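Local coordinates for Two-component system response regulator/GGDEF domain protein (Aeromonas salmonicida, PDB 3LUF) that probably makes cyclic di-GMP from two GTP molecules through a GGDEF domain, and appears here as its two tandem receiver domains, which bind magnesium, at residues M141-K146 against E233-R238; Q150-S155 against L161-Q166; S186-L191 against A215-Q220. All coordinates share one frame; numbering follows the deposited sequence.

Contact 1: M141-K146 against E233-R238; sequences MAQLRK and EELQCR
Leu235 meets Gln143 and Leu144 in a small, buried helix-helix contact of the second receiver domain, joining helix 134-145 to helix 232-248 on one side of the parallel sheet. The backbones come nearest at Leu144 and Gln236, whose CA atoms are 7.4 Å apart, and no hydrogen bond links the segments. One methyl does most of the touching. With CG anti to the backbone N (chi1 172°), Leu235 carries CD2 across the gap, where it lies 3.9 Å from Leu144 CD2, the two side chains meeting at about a right angle. Leu235 CD2 also lies 3.7 Å from Gln143 CB and 3.3 Å from Gln143 OE1. That amide oxygen is therefore buried against a methyl group, and no polar partner for it is found in the model. Phe230 packs on both Gln143 and Leu235. On the same helix, Glu234 and Arg238 reach the second subunit, and Arg238 makes salt bridges with Asp224 of its own chain and with Asp224 of the second subunit. On the sheet side, Leu144 rests on Val127 and Val129 of strand 126-130 and on Val151 of strand 150-154, so this contact continues the layer of helices packed over the strands, as in other CheY-like domains.

Contact 2: Q150-S155 against L161-Q166; sequences QVHEAS and LATLEQ. Unlike the reference sequence in segment 150-155: Gln150 (reference Leu). Unlike the reference sequence in segment 161-166: Ala162 (reference Thr).
The imidazole of His152 is the flat group of this contact, and Thr163 CG2 comes to it obliquely. A second ring, that of His167, also meets it, the two planes lying at about 45°, while its NE2 is hydrogen-bonded to Glu126 OE1 on the neighbouring strand 126-130. The nearest approach between the segments is to the root of the ring: Thr163 CG2 lies 4.0 Å from His152 CB. The threonine's first torsion (chi1 -65°) explains this split of its branches, for it sets CG2 anti to the backbone N and facing the strand, whereas OG1 sits beside that N and is hydrogen-bonded to Glu159 O one turn earlier in its own helix. Thr163 OG1 stands 4.2 Å from Glu153 O, too far for a bond. The CB of Glu153 points away from helix 157-166, and its carboxylate forms a salt bridge with Arg137 on helix 134-145. Strand 150-154 and helix 157-166 follow one another as a beta-alpha step of the receiver fold, the strand being outermost in its sheet. Chemically, then, the contact is a small methyl-to-methylene contact near the surface: His152 NE2, Thr163 OG1 and Glu153 OE1 are held by Glu126, Glu159 and Arg137, and what crosses from strand to helix is apolar packing, shared with Ile170, which touches both His152 and Thr163.

Contact 3: S186-L191 against A215-Q220; sequences SLVRML and ARYLKQ. With DMS (dimethyl sulfoxide), chain I.
Val188 and Tyr217 are brought together by the valine's first torsion (chi1 171°): CG2 stands beside the backbone N and touches the tyrosine, while CG1, anti to that N, faces Gln220. CG2 meets the ring at its edge, near the ring plane, with Val188 CG2 3.8 Å from Tyr217 CE1. Val188 CG1 lies 4.0 Å from Gln220 O, a carbonyl oxygen buried here without a polar partner in the model. A second pairing depends on bends in two long chains. Gln220 folds at chi2 (-63°) and lays its amide against the methylenes of Arg189, with Gln220 OE1 3.0 Å from Arg189 CG and 3.2 Å from Arg189 CD. Arg189 folds at chi3 (-52°), which carries its guanidinium back over Ser186, one face above Ser186 CA; Arg189 NH2 makes a weak hydrogen bond of 3.1 Å to Ser186 OG. Ser186 OG donates to the O of a dimethyl sulfoxide, probably from the crystallisation liquor, at 2.7 Å; Asp183 N binds the same molecule. The segments lie on helices 184-194 and 213-219, neighbours on one side of the second receiver domain, and the tyrosine hydroxyl is hydrogen-bonded to Ile205 O. Tyr217 is about 6 Å, side chain to side chain, from Asp176, a magnesium ligand. Valine against ring is apolar, though the Gln220 carbonyl oxygen is buried beside it; the Arg189-Gln220 pair sets aliphatic carbons against an amide, whose OE1 has a weak hydrogen bond to His107 of the second subunit.

How the contacts relate
All three contacts belong to the second receiver domain. Contact 1 is buried near the centre of the chain, contact 3 is partly buried, and contact 2 lies at the surface. Contacts 1 and 2 touch where strand 150-154, next in the chain after helix 134-145, packs on it through Val151, with a weak hydrogen bond from Arg145 NH2 to Val151 O. Contact 2 meets contact 3 through apolar packing of Leu161 and Leu164 on helix 184-194. Contacts 1 and 3 do not touch, yet both reach the second subunit. None has a hydrogen bond across its segments: leucine methyls with a buried glutamine amide oxygen make contact 1, one threonine methyl contact 2, and mixed aromatic, aliphatic and amide groups contact 3.

Contact 1: M141-K146 against E233-R238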
# COMPACT_ATOMS: atom_id res chain seq x y z
N MSE B 141 -10.73 -3.72 15.21
CA MSE B 141 -10.83 -5.17 15.44
C MSE B 141 -12.02 -5.77 14.73
O MSE B 141 -11.90 -6.78 14.06
CB MSE B 141 -10.87 -5.50 16.92
CG MSE B 141 -9.50 -5.38 17.57
SE MSE B 141 -9.84 -5.69 19.45
CE MSE B 141 -10.37 -7.54 19.24
N ALA B 142 -13.17 -5.10 14.82
CA ALA B 142 -14.37 -5.61 14.15
C ALA B 142 -14.20 -5.64 12.62
O ALA B 142 -14.60 -6.62 11.97
CB ALA B 142 -15.62 -4.81 14.55
N GLN B 143 -13.58 -4.59 12.08
CA GLN B 143 -13.32 -4.48 10.64
C GLN B 143 -12.38 -5.63 10.23
O GLN B 143 -12.61 -6.28 9.24
CB GLN B 143 -12.74 -3.11 10.30
CG GLN B 143 -13.77 -1.94 10.32
CD GLN B 143 -13.15 -0.52 10.31
OE1 GLN B 143 -11.99 -0.31 10.68
NE2 GLN B 143 -13.96 0.46 9.95
N LEU B 144 -11.32 -5.87 11.00
CA LEU B 144 -10.41 -6.96 10.65
C LEU B 144 -11.02 -8.35 10.79
O LEU B 144 -10.69 -9.27 10.04
CB LEU B 144 -9.11 -6.85 11.48
CG LEU B 144 -8.33 -5.54 11.30
CD1 LEU B 144 -7.25 -5.42 12.36
CD2 LEU B 144 -7.67 -5.45 9.93
N ARG B 145 -11.93 -8.51 11.76
CA ARG B 145 -12.62 -9.79 11.94
C ARG B 145 -13.57 -10.08 10.75
O ARG B 145 -13.79 -11.24 10.42
CB ARG B 145 -13.35 -9.86 13.28
CG ARG B 145 -12.38 -10.03 14.43
CD ARG B 145 -13.03 -10.21 15.79
NE ARG B 145 -11.96 -10.64 16.70
CZ ARG B 145 -11.97 -10.48 18.01
NH1 ARG B 145 -13.01 -9.88 18.61
NH2 ARG B 145 -10.94 -10.91 18.72
N LYS B 146 -14.03 -9.02 10.09
CA LYS B 146 -14.82 -9.15 8.83
C LYS B 146 -13.94 -9.41 7.60
O LYS B 146 -14.43 -9.56 6.48
CB LYS B 146 -15.60 -7.89 8.56
CG LYS B 146 -16.75 -7.66 9.52
CD LYS B 146 -17.90 -7.01 8.79
CE LYS B 146 -17.47 -5.67 8.23
NZ LYS B 146 -18.43 -5.23 7.18
N GLU B 233 -12.88 0.02 3.83
CA GLU B 233 -12.29 -0.46 2.58
C GLU B 233 -10.83 -0.03 2.45
O GLU B 233 -10.06 -0.74 1.83
CB GLU B 233 -13.08 -0.01 1.32
CG GLU B 233 -14.58 -0.52 1.24
CD GLU B 233 -15.59 0.35 2.02
OE1 GLU B 233 -15.18 1.17 2.87
OE2 GLU B 233 -16.81 0.19 1.79
N GLU B 234 -10.49 1.15 2.98
CA GLU B 234 -9.11 1.61 3.00
C GLU B 234 -8.27 0.72 3.92
O GLU B 234 -7.21 0.23 3.51
CB GLU B 234 -9.03 3.07 3.41
CG GLU B 234 -9.53 3.99 2.29
CD GLU B 234 -9.62 5.44 2.72
OE1 GLU B 234 -9.57 6.32 1.83
OE2 GLU B 234 -9.78 5.70 3.94
N LEU B 235 -8.81 0.41 5.09
CA LEU B 235 -8.13 -0.48 6.04
C LEU B 235 -7.94 -1.84 5.41
O LEU B 235 -6.84 -2.38 5.45
CB LEU B 235 -8.91 -0.61 7.38
CG LEU B 235 -8.35 -1.68 8.33
CD1 LEU B 235 -6.97 -1.30 8.86
CD2 LEU B 235 -9.32 -1.92 9.46
N GLN B 236 -9.02 -2.41 4.86
CA GLN B 236 -8.93 -3.69 4.16
C GLN B 236 -7.88 -3.71 3.08
O GLN B 236 -7.11 -4.65 3.01
CB GLN B 236 -10.28 -4.10 3.57
CG GLN B 236 -10.21 -5.35 2.69
CD GLN B 236 -11.61 -5.91 2.36
OE1 GLN B 236 -11.93 -7.06 2.69
NE2 GLN B 236 -12.45 -5.07 1.78
N CYS B 237 -7.85 -2.67 2.23
CA CYS B 237 -6.88 -2.59 1.13
C CYS B 237 -5.45 -2.61 1.68
O CYS B 237 -4.60 -3.35 1.19
CB CYS B 237 -7.10 -1.30 0.34
SG CYS B 237 -5.95 -0.99 -0.95
N ARG B 238 -5.20 -1.80 2.70
CA ARG B 238 -3.82 -1.73 3.25
C ARG B 238 -3.38 -3.06 3.87
O ARG B 238 -2.21 -3.50 3.70
CB ARG B 238 -3.74 -0.65 4.32
CG ARG B 238 -3.91 0.74 3.78
CD ARG B 238 -2.56 1.39 3.39
NE ARG B 238 -1.78 0.63 2.42
CZ ARG B 238 -2.03 0.59 1.10
NH1 ARG B 238 -3.08 1.23 0.60
NH2 ARG B 238 -1.24 -0.13 0.30

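Contact 2: Q150-S155 against L161-Q166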
# COMPACT_ATOMS: atom_id res chain seq x y z
N GLN B 150 -7.64 -13.58 12.35
CA GLN B 150 -7.55 -13.81 13.78
C GLN B 150 -6.93 -12.57 14.41
O GLN B 150 -5.77 -12.26 14.17
CB GLN B 150 -6.67 -15.02 14.02
CG GLN B 150 -7.31 -16.31 13.50
CD GLN B 150 -6.42 -17.50 13.79
OE1 GLN B 150 -5.96 -17.68 14.92
NE2 GLN B 150 -6.10 -18.28 12.76
N VAL B 151 -7.73 -11.86 15.21
CA VAL B 151 -7.39 -10.51 15.68
C VAL B 151 -7.12 -10.49 17.19
O VAL B 151 -7.98 -10.84 18.02
CB VAL B 151 -8.48 -9.45 15.31
CG1 VAL B 151 -7.97 -8.07 15.59
CG2 VAL B 151 -8.89 -9.57 13.78
N HIS B 152 -5.89 -10.10 17.54
CA HIS B 152 -5.54 -9.90 18.93
C HIS B 152 -5.62 -8.40 19.23
O HIS B 152 -5.45 -7.58 18.35
CB HIS B 152 -4.10 -10.33 19.17
CG HIS B 152 -3.83 -11.77 18.88
ND1 HIS B 152 -3.77 -12.73 19.88
CD2 HIS B 152 -3.56 -12.42 17.73
CE1 HIS B 152 -3.50 -13.90 19.34
NE2 HIS B 152 -3.38 -13.75 18.03
N GLU B 153 -5.85 -8.04 20.48
CA GLU B 153 -5.90 -6.62 20.84
C GLU B 153 -4.96 -6.25 22.00
O GLU B 153 -4.65 -7.09 22.88
CB GLU B 153 -7.35 -6.15 21.14
CG GLU B 153 -7.94 -6.79 22.40
CD GLU B 153 -9.25 -6.14 22.89
OE1 GLU B 153 -9.37 -4.88 22.95
OE2 GLU B 153 -10.15 -6.93 23.25
N ALA B 154 -4.53 -5.01 21.98
CA ALA B 154 -3.66 -4.45 23.00
C ALA B 154 -3.99 -2.98 23.21
O ALA B 154 -4.11 -2.18 22.26
CB ALA B 154 -2.16 -4.63 22.61
N SER B 155 -4.10 -2.60 24.47
CA SER B 155 -4.52 -1.23 24.81
C SER B 155 -3.36 -0.28 25.02
O SER B 155 -3.55 0.92 25.21
CB SER B 155 -5.44 -1.23 26.04
OG SER B 155 -6.36 -2.30 25.99
N LEU B 161 3.60 -5.75 23.49
CA LEU B 161 4.82 -6.55 23.59
C LEU B 161 4.55 -7.89 24.23
O LEU B 161 5.01 -8.90 23.74
CB LEU B 161 5.89 -5.81 24.37
CG LEU B 161 6.41 -4.52 23.70
CD1 LEU B 161 6.97 -3.53 24.71
CD2 LEU B 161 7.46 -4.79 22.53
N ALA B 162 3.77 -7.87 25.32
CA ALA B 162 3.41 -9.10 26.03
C ALA B 162 2.66 -10.07 25.13
O ALA B 162 2.94 -11.26 25.12
CB ALA B 162 2.57 -8.75 27.29
N THR B 163 1.72 -9.52 24.37
CA THR B 163 0.91 -10.28 23.41
C THR B 163 1.76 -10.92 22.32
O THR B 163 1.61 -12.09 22.01
CB THR B 163 -0.25 -9.40 22.88
OG1 THR B 163 -1.11 -9.12 23.98
CG2 THR B 163 -1.08 -10.13 21.82
N LEU B 164 2.69 -10.15 21.77
CA LEU B 164 3.62 -10.66 20.75
C LEU B 164 4.48 -11.79 21.28
O LEU B 164 4.74 -12.79 20.57
CB LEU B 164 4.48 -9.53 20.19
CG LEU B 164 3.69 -8.56 19.29
CD1 LEU B 164 4.48 -7.22 19.03
CD2 LEU B 164 3.29 -9.18 17.94
N GLU B 165 4.92 -11.65 22.55
CA GLU B 165 5.71 -12.71 23.19
C GLU B 165 4.88 -13.98 23.28
O GLU B 165 5.38 -15.05 22.97
CB GLU B 165 6.10 -12.34 24.63
CG GLU B 165 7.21 -11.36 24.78
CD GLU B 165 8.51 -11.81 24.15
OE1 GLU B 165 9.15 -10.95 23.55
OE2 GLU B 165 8.88 -13.00 24.22
N GLN B 166 3.62 -13.83 23.68
CA GLN B 166 2.73 -14.97 23.90
C GLN B 166 2.18 -15.58 22.61
O GLN B 166 1.80 -16.76 22.57
CB GLN B 166 1.60 -14.57 24.85
CG GLN B 166 2.06 -14.30 26.31
CD GLN B 166 2.75 -15.53 27.00
OE1 GLN B 166 2.29 -16.67 26.89
NE2 GLN B 166 3.85 -15.27 27.72

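Contact 3: S186-L191 against A215-Q220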
# COMPACT_ATOMS: atom_id res chain seq x y z
N SER B 186 7.82 4.87 19.18
CA SER B 186 8.68 4.17 20.13
C SER B 186 8.46 2.67 20.13
O SER B 186 9.40 1.90 20.20
CB SER B 186 8.45 4.70 21.55
OG SER B 186 8.94 6.00 21.64
N LEU B 187 7.20 2.25 20.06
CA LEU B 187 6.90 0.83 19.98
C LEU B 187 7.48 0.28 18.68
O LEU B 187 8.07 -0.80 18.65
CB LEU B 187 5.39 0.55 20.05
CG LEU B 187 4.94 -0.90 19.85
CD1 LEU B 187 5.53 -1.86 20.89
CD2 LEU B 187 3.41 -0.91 19.90
N VAL B 188 7.29 0.99 17.58
CA VAL B 188 7.85 0.50 16.32
C VAL B 188 9.40 0.36 16.41
O VAL B 188 9.96 -0.63 15.97
CB VAL B 188 7.41 1.40 15.16
CG1 VAL B 188 8.14 1.04 13.92
CG2 VAL B 188 5.90 1.22 14.96
N ARG B 189 10.06 1.36 16.97
CA ARG B 189 11.52 1.24 17.18
C ARG B 189 11.90 -0.02 17.98
O ARG B 189 12.84 -0.72 17.58
CB ARG B 189 12.10 2.51 17.85
CG ARG B 189 11.97 3.79 17.03
CD ARG B 189 12.97 4.91 17.51
NE ARG B 189 12.86 5.13 18.95
CZ ARG B 189 11.93 5.88 19.54
NH1 ARG B 189 11.00 6.52 18.81
NH2 ARG B 189 11.91 5.98 20.87
N MSE B 190 11.19 -0.33 19.07
CA MSE B 190 11.46 -1.52 19.85
C MSE B 190 11.30 -2.79 19.01
O MSE B 190 12.13 -3.72 19.07
CB MSE B 190 10.56 -1.57 21.09
CG MSE B 190 10.97 -0.53 22.10
SE MSE B 190 9.93 -0.79 23.73
CE MSE B 190 10.52 -2.53 24.20
N LEU B 191 10.20 -2.84 18.25
CA LEU B 191 9.89 -4.01 17.46
C LEU B 191 10.97 -4.23 16.41
O LEU B 191 11.42 -5.36 16.17
CB LEU B 191 8.48 -3.89 16.81
CG LEU B 191 7.33 -3.95 17.82
CD1 LEU B 191 5.99 -3.82 17.07
CD2 LEU B 191 7.34 -5.26 18.63
N ALA B 215 5.70 9.76 7.86
CA ALA B 215 7.11 9.72 7.46
C ALA B 215 7.99 9.18 8.59
O ALA B 215 8.91 8.42 8.34
CB ALA B 215 7.60 11.12 7.03
N ARG B 216 7.71 9.57 9.82
CA ARG B 216 8.50 9.13 10.95
C ARG B 216 8.35 7.61 11.13
O ARG B 216 9.33 6.90 11.33
CB ARG B 216 8.07 9.85 12.23
CG ARG B 216 8.62 11.28 12.38
CD ARG B 216 8.23 11.90 13.75
NE ARG B 216 8.74 11.13 14.89
CZ ARG B 216 8.27 11.24 16.14
NH1 ARG B 216 7.28 12.07 16.42
NH2 ARG B 216 8.80 10.51 17.12
N TYR B 217 7.11 7.13 11.02
CA TYR B 217 6.87 5.69 11.04
C TYR B 217 7.66 4.97 9.97
O TYR B 217 8.32 3.96 10.25
CB TYR B 217 5.39 5.41 10.82
CG TYR B 217 4.49 5.32 12.04
CD1 TYR B 217 4.77 4.45 13.10
CD2 TYR B 217 3.30 6.06 12.09
CE1 TYR B 217 3.90 4.37 14.18
CE2 TYR B 217 2.42 5.95 13.16
CZ TYR B 217 2.71 5.11 14.18
OH TYR B 217 1.81 5.02 15.22
N LEU B 218 7.57 5.45 8.73
CA LEU B 218 8.27 4.83 7.60
C LEU B 218 9.80 4.79 7.78
O LEU B 218 10.45 3.74 7.54
CB LEU B 218 7.84 5.51 6.28
CG LEU B 218 6.38 5.21 5.89
CD1 LEU B 218 5.96 6.15 4.70
CD2 LEU B 218 6.24 3.74 5.49
N LYS B 219 10.37 5.92 8.21
CA LYS B 219 11.81 6.02 8.44
C LYS B 219 12.28 5.11 9.56
O LYS B 219 13.44 4.67 9.57
CB LYS B 219 12.23 7.47 8.74
CG LYS B 219 12.00 8.44 7.58
CD LYS B 219 12.96 8.25 6.44
CE LYS B 219 12.67 9.28 5.36
NZ LYS B 219 12.96 8.71 4.04
N GLN B 220 11.37 4.83 10.50
CA GLN B 220 11.66 3.91 11.59
C GLN B 220 11.43 2.44 11.26
O GLN B 220 11.62 1.59 12.12
CB GLN B 220 10.89 4.27 12.85
CG GLN B 220 11.37 5.55 13.49
CD GLN B 220 12.81 5.48 13.97
OE1 GLN B 220 13.32 4.42 14.38
NE2 GLN B 220 13.47 6.62 13.91
S DMS I . 7.48 8.44 24.42
O DMS I . 7.20 6.99 23.39
C1 DMS I . 8.41 9.71 23.51
C2 DMS I . 5.91 9.32 24.65